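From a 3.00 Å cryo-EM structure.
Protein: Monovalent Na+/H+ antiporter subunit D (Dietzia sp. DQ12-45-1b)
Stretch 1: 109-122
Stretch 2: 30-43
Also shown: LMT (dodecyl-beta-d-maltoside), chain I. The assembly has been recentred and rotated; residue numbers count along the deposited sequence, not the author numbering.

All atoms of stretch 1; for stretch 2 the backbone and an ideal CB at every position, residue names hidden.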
# COMPACT_ATOMS: atom_id res chain seq x y z
N TYR A 109 -10.02 -17.86 -3.87
CA TYR A 109 -10.24 -16.42 -3.89
C TYR A 109 -11.32 -16.03 -2.89
O TYR A 109 -11.11 -15.07 -2.13
CB TYR A 109 -10.59 -15.92 -5.29
CG TYR A 109 -10.68 -14.41 -5.38
CD1 TYR A 109 -11.87 -13.75 -5.12
CD2 TYR A 109 -9.58 -13.65 -5.73
CE1 TYR A 109 -11.96 -12.38 -5.20
CE2 TYR A 109 -9.66 -12.28 -5.82
CZ TYR A 109 -10.85 -11.65 -5.55
OH TYR A 109 -10.94 -10.28 -5.64
N PRO A 110 -12.48 -16.69 -2.84
CA PRO A 110 -13.48 -16.35 -1.82
C PRO A 110 -12.95 -16.50 -0.41
O PRO A 110 -13.22 -15.64 0.44
CB PRO A 110 -14.63 -17.32 -2.11
CG PRO A 110 -14.52 -17.56 -3.56
CD PRO A 110 -13.05 -17.61 -3.84
N PRO A 111 -12.20 -17.57 -0.08
CA PRO A 111 -11.65 -17.65 1.28
C PRO A 111 -10.67 -16.54 1.61
O PRO A 111 -10.72 -15.99 2.71
CB PRO A 111 -10.98 -19.02 1.31
CG PRO A 111 -11.67 -19.80 0.29
CD PRO A 111 -11.95 -18.84 -0.81
N LEU A 112 -9.78 -16.19 0.67
CA LEU A 112 -8.76 -15.20 0.98
C LEU A 112 -9.36 -13.82 1.16
O LEU A 112 -8.91 -13.05 2.01
CB LEU A 112 -7.69 -15.19 -0.11
CG LEU A 112 -6.70 -16.35 -0.07
CD1 LEU A 112 -5.67 -16.21 -1.17
CD2 LEU A 112 -6.03 -16.44 1.28
N VAL A 113 -10.39 -13.48 0.38
CA VAL A 113 -11.05 -12.19 0.56
C VAL A 113 -11.71 -12.13 1.93
O VAL A 113 -11.65 -11.10 2.62
CB VAL A 113 -12.07 -11.95 -0.57
CG1 VAL A 113 -12.96 -10.78 -0.24
CG2 VAL A 113 -11.35 -11.71 -1.87
N LEU A 114 -12.32 -13.23 2.37
CA LEU A 114 -12.97 -13.24 3.68
C LEU A 114 -11.94 -13.17 4.80
O LEU A 114 -12.18 -12.55 5.83
CB LEU A 114 -13.84 -14.49 3.82
CG LEU A 114 -15.15 -14.43 3.04
CD1 LEU A 114 -16.02 -15.63 3.34
CD2 LEU A 114 -15.88 -13.14 3.35
N LEU A 115 -10.78 -13.80 4.61
CA LEU A 115 -9.73 -13.72 5.62
C LEU A 115 -9.15 -12.31 5.70
O LEU A 115 -8.86 -11.82 6.79
CB LEU A 115 -8.64 -14.75 5.32
CG LEU A 115 -9.02 -16.18 5.69
CD1 LEU A 115 -8.52 -17.16 4.65
CD2 LEU A 115 -8.47 -16.54 7.05
N VAL A 116 -8.98 -11.65 4.55
CA VAL A 116 -8.55 -10.26 4.55
C VAL A 116 -9.58 -9.38 5.25
O VAL A 116 -9.23 -8.47 6.01
CB VAL A 116 -8.27 -9.78 3.12
CG1 VAL A 116 -7.94 -8.31 3.09
CG2 VAL A 116 -7.13 -10.57 2.52
N THR A 117 -10.86 -9.64 5.00
CA THR A 117 -11.92 -8.87 5.65
C THR A 117 -11.90 -9.08 7.16
O THR A 117 -12.07 -8.13 7.93
CB THR A 117 -13.28 -9.25 5.06
OG1 THR A 117 -13.29 -8.95 3.66
CG2 THR A 117 -14.40 -8.50 5.74
N ALA A 118 -11.69 -10.32 7.60
CA ALA A 118 -11.59 -10.59 9.03
C ALA A 118 -10.40 -9.88 9.64
O ALA A 118 -10.50 -9.32 10.74
CB ALA A 118 -11.50 -12.10 9.27
N GLY A 119 -9.26 -9.89 8.95
CA GLY A 119 -8.10 -9.18 9.46
C GLY A 119 -8.33 -7.68 9.55
O GLY A 119 -7.90 -7.04 10.51
N VAL A 120 -9.02 -7.11 8.56
CA VAL A 120 -9.32 -5.68 8.59
C VAL A 120 -10.25 -5.36 9.75
O VAL A 120 -10.04 -4.39 10.48
CB VAL A 120 -9.92 -5.24 7.24
CG1 VAL A 120 -10.58 -3.89 7.37
CG2 VAL A 120 -8.84 -5.20 6.18
N ASN A 121 -11.29 -6.17 9.93
CA ASN A 121 -12.23 -5.93 11.02
C ASN A 121 -11.54 -6.05 12.37
O ASN A 121 -11.83 -5.29 13.30
CB ASN A 121 -13.41 -6.90 10.93
CG ASN A 121 -14.23 -6.70 9.68
OD1 ASN A 121 -15.10 -7.51 9.37
ND2 ASN A 121 -13.95 -5.63 8.94
N GLY A 122 -10.61 -7.00 12.49
CA GLY A 122 -9.86 -7.12 13.73
C GLY A 122 -8.97 -5.92 13.98
O GLY A 122 -8.96 -5.36 15.08
N UNK A 30 -21.58 -22.33 -5.04
CA UNK A 30 -21.90 -22.26 -3.62
C UNK A 30 -20.99 -21.27 -2.90
O UNK A 30 -21.46 -20.49 -2.06
CB UNK A 30 -21.78 -23.64 -2.98
N UNK A 31 -19.70 -21.28 -3.22
CA UNK A 31 -18.79 -20.38 -2.52
C UNK A 31 -19.00 -18.94 -2.97
O UNK A 31 -18.87 -18.02 -2.16
CB UNK A 31 -17.34 -20.80 -2.75
N UNK A 32 -19.35 -18.72 -4.24
CA UNK A 32 -19.63 -17.36 -4.67
C UNK A 32 -20.96 -16.85 -4.14
O UNK A 32 -21.16 -15.64 -4.05
CB UNK A 32 -19.62 -17.28 -6.20
N UNK A 33 -21.87 -17.76 -3.79
CA UNK A 33 -23.08 -17.33 -3.08
C UNK A 33 -22.75 -16.98 -1.63
O UNK A 33 -23.17 -15.93 -1.13
CB UNK A 33 -24.15 -18.42 -3.13
N UNK A 34 -21.99 -17.84 -0.95
CA UNK A 34 -21.73 -17.64 0.47
C UNK A 34 -20.84 -16.42 0.70
O UNK A 34 -21.04 -15.67 1.66
CB UNK A 34 -21.08 -18.89 1.07
N UNK A 35 -19.87 -16.20 -0.19
CA UNK A 35 -18.98 -15.04 -0.04
C UNK A 35 -19.77 -13.74 -0.10
O UNK A 35 -19.58 -12.85 0.74
CB UNK A 35 -17.90 -15.05 -1.12
N UNK A 36 -20.66 -13.62 -1.08
CA UNK A 36 -21.43 -12.39 -1.20
C UNK A 36 -22.49 -12.28 -0.11
O UNK A 36 -22.78 -11.17 0.34
CB UNK A 36 -22.09 -12.31 -2.58
N UNK A 37 -23.04 -13.40 0.35
CA UNK A 37 -23.95 -13.35 1.49
C UNK A 37 -23.23 -12.81 2.72
O UNK A 37 -23.77 -11.96 3.44
CB UNK A 37 -24.53 -14.74 1.78
N UNK A 38 -22.01 -13.27 2.97
CA UNK A 38 -21.27 -12.84 4.15
C UNK A 38 -20.84 -11.38 4.01
O UNK A 38 -20.93 -10.60 4.96
CB UNK A 38 -20.05 -13.74 4.37
N UNK A 39 -20.38 -10.99 2.82
CA UNK A 39 -19.99 -9.60 2.62
C UNK A 39 -21.18 -8.66 2.75
O UNK A 39 -21.07 -7.57 3.32
CB UNK A 39 -19.33 -9.43 1.25
N UNK A 40 -22.35 -9.08 2.25
CA UNK A 40 -23.53 -8.26 2.37
C UNK A 40 -24.02 -8.15 3.80
O UNK A 40 -24.40 -7.07 4.26
CB UNK A 40 -24.64 -8.82 1.48
N UNK A 41 -24.03 -9.27 4.53
CA UNK A 41 -24.45 -9.19 5.93
C UNK A 41 -23.45 -8.42 6.77
O UNK A 41 -23.84 -7.77 7.74
CB UNK A 41 -24.64 -10.59 6.51
N UNK A 42 -22.17 -8.41 6.38
CA UNK A 42 -21.20 -7.59 7.09
C UNK A 42 -21.41 -6.11 6.81
O UNK A 42 -21.36 -5.28 7.73
CB UNK A 42 -19.78 -8.00 6.70
N UNK A 43 -21.65 -5.75 5.55
CA UNK A 43 -21.97 -4.36 5.23
C UNK A 43 -23.23 -3.91 5.96
O UNK A 43 -23.29 -2.79 6.48
CB UNK A 43 -22.15 -4.19 3.72
C1B LMT I . -29.46 2.11 20.78
C2B LMT I . -30.19 1.64 22.04
C3B LMT I . -29.76 2.47 23.26
C4B LMT I . -29.81 4.00 22.97
C5B LMT I . -29.17 4.29 21.60
C6B LMT I . -27.64 4.21 21.69
O1B LMT I . -29.93 1.39 19.68
O2B LMT I . -31.53 1.77 21.81
O3B LMT I . -28.55 2.06 23.76
O4' LMT I . -31.12 4.44 22.97
O5B LMT I . -29.66 3.48 20.57
O6B LMT I . -27.09 5.43 21.40
C1' LMT I . -28.40 -1.30 16.89
C2' LMT I . -28.23 -1.69 18.38
C3' LMT I . -29.05 -0.80 19.35
C4' LMT I . -28.97 0.68 18.94
C5' LMT I . -29.41 0.66 17.47
C6' LMT I . -29.80 2.00 16.91
O1' LMT I . -27.33 -1.75 16.17
O2' LMT I . -28.69 -2.98 18.53
O3' LMT I . -28.60 -0.95 20.62
O5' LMT I . -28.39 0.10 16.72
O6' LMT I . -29.21 2.94 17.70
C1 LMT I . -27.44 -3.07 15.68
C2 LMT I . -26.14 -3.71 16.04
C3 LMT I . -25.78 -4.95 15.29
C4 LMT I . -24.45 -5.42 15.82
C5 LMT I . -23.64 -6.00 14.72
C6 LMT I . -22.68 -7.02 15.22
C7 LMT I . -22.88 -8.31 14.48
C8 LMT I . -21.95 -8.36 13.33
C9 LMT I . -22.19 -9.49 12.39
C10 LMT I . -21.02 -9.56 11.46
C11 LMT I . -21.34 -10.35 10.24
C12 LMT I . -20.16 -10.47 9.34

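The two helices run nearly parallel, with 16° between their N-to-C directions and a closest axial approach of 9.9 Å, so side chains rather than backbones must fill most of the gap. Position 30 lies out of reach of stretch 1, which leaves its choice open; it is Leu 30. At position 31 CA-to-CB points toward stretch 1, and the ideal CB lies 4.4 Å from Pro 110 CG. An apolar side chain of moderate size suits the proline ring, whether valine, isoleucine or leucine. The residue is Ile 31, and its CD1 packs 3.6 Å from Pro 110 CG.

Position 32 points sideways with nothing of stretch 1 near its CB, so only a longer side chain could reach across. Leu 32 does so, bringing CD2 to 4.1 Å from Pro 110 CG. Positions 33 and 34 make no contact and set few limits beyond helical geometry; they are Thr 33 and Val 34.

Position 35 is where the backbones come nearest, with the CA of position 35 and Pro 110 CA 5.9 Å apart. Its CB points toward stretch 1, 4.1 Å from Pro 110 CB and 4.9 Å from Leu 114 CD1, among surroundings that are largely apolar, though the carbonyl of Pro 110 is close by. Leucine, isoleucine, valine or methionine would all be reasonable. Leu 35, with chi1 t and chi2 p, sets CD2 4.0 Å from Pro 110 CB, while CD1 lies 3.7 Å from Leu 114 CD2, 4.2 Å from Val 113 CG1 and 3.9 Å from Pro 110 O.

Position 36 points away and 37 is out of reach; they are Phe 36 and Ala 37. Position 38 turns toward stretch 1 again, its ideal CB 4.3 Å from Leu 114 CD2, so a compact apolar residue is enough. Val 38 places CG1 3.6 Å from that same Leu 114 CD2. Position 39 points sideways, and a longer apolar chain is needed to join the cluster. Leu 39 extends CD2 to 3.9 Å from Leu 114 CD2 and to 4.0 Å from Thr 117 OG1, a hydroxyl already donating to Val 113 O.

Positions 40 and 41 are out of reach. At 40 a CB would sit 3.2 Å from Phe 36 O, and the residue is Gly 40; the next is Thr 41.

Position 42 points toward Thr 117 and the Asn 121 amide, so a long polar side chain fits, glutamine among several candidates. Gln 42 reaches across, its NE2 3.1 Å from Thr 117 CG2, and meets the amide of Asn 121. Its CB also lies 3.6 Å from C12 of the maltoside's alkyl chain. Position 43 faces elsewhere and is Leu 43.

Stretch 2, residues 30-43: LILTVLFAVLGTQL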
# COMPACT_ATOMS: atom_id res chain seq x y z
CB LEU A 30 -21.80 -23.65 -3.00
CG LEU A 30 -22.20 -23.88 -1.54
CD1 LEU A 30 -21.08 -23.53 -0.56
CD2 LEU A 30 -23.46 -23.10 -1.21
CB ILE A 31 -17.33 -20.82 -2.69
CG1 ILE A 31 -16.87 -20.67 -4.14
CG2 ILE A 31 -17.16 -22.24 -2.24
CD1 ILE A 31 -15.42 -21.00 -4.35
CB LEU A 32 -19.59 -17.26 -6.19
CG LEU A 32 -18.18 -17.27 -6.79
CD1 LEU A 32 -18.25 -17.08 -8.29
CD2 LEU A 32 -17.33 -16.19 -6.15
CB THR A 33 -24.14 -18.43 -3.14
OG1 THR A 33 -24.80 -18.38 -4.41
CG2 THR A 33 -25.16 -18.25 -2.03
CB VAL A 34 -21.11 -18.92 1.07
CG1 VAL A 34 -20.49 -18.64 2.43
CG2 VAL A 34 -22.16 -20.01 1.18
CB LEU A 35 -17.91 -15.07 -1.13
CG LEU A 35 -17.22 -13.74 -1.45
CD1 LEU A 35 -16.28 -13.35 -0.34
CD2 LEU A 35 -16.49 -13.82 -2.78
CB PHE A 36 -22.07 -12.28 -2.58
CG PHE A 36 -21.12 -11.81 -3.63
CD1 PHE A 36 -20.71 -10.49 -3.65
CD2 PHE A 36 -20.64 -12.68 -4.59
CE1 PHE A 36 -19.83 -10.05 -4.62
CE2 PHE A 36 -19.77 -12.24 -5.55
CZ PHE A 36 -19.36 -10.93 -5.56
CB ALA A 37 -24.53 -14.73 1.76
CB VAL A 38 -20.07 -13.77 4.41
CG1 VAL A 38 -18.99 -13.04 5.17
CG2 VAL A 38 -20.52 -15.00 5.17
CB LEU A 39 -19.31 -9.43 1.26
CG LEU A 39 -17.92 -10.05 1.14
CD1 LEU A 39 -17.29 -9.72 -0.20
CD2 LEU A 39 -17.02 -9.58 2.27
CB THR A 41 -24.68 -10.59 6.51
OG1 THR A 41 -25.39 -10.48 7.75
CG2 THR A 41 -23.38 -11.31 6.76
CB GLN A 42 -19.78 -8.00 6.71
CG GLN A 42 -18.75 -6.93 6.98
CD GLN A 42 -17.39 -7.51 7.28
OE1 GLN A 42 -17.25 -8.72 7.47
NE2 GLN A 42 -16.38 -6.65 7.34
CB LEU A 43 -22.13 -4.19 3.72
CG LEU A 43 -22.63 -2.83 3.24
CD1 LEU A 43 -21.70 -1.73 3.72
CD2 LEU A 43 -22.73 -2.81 1.72
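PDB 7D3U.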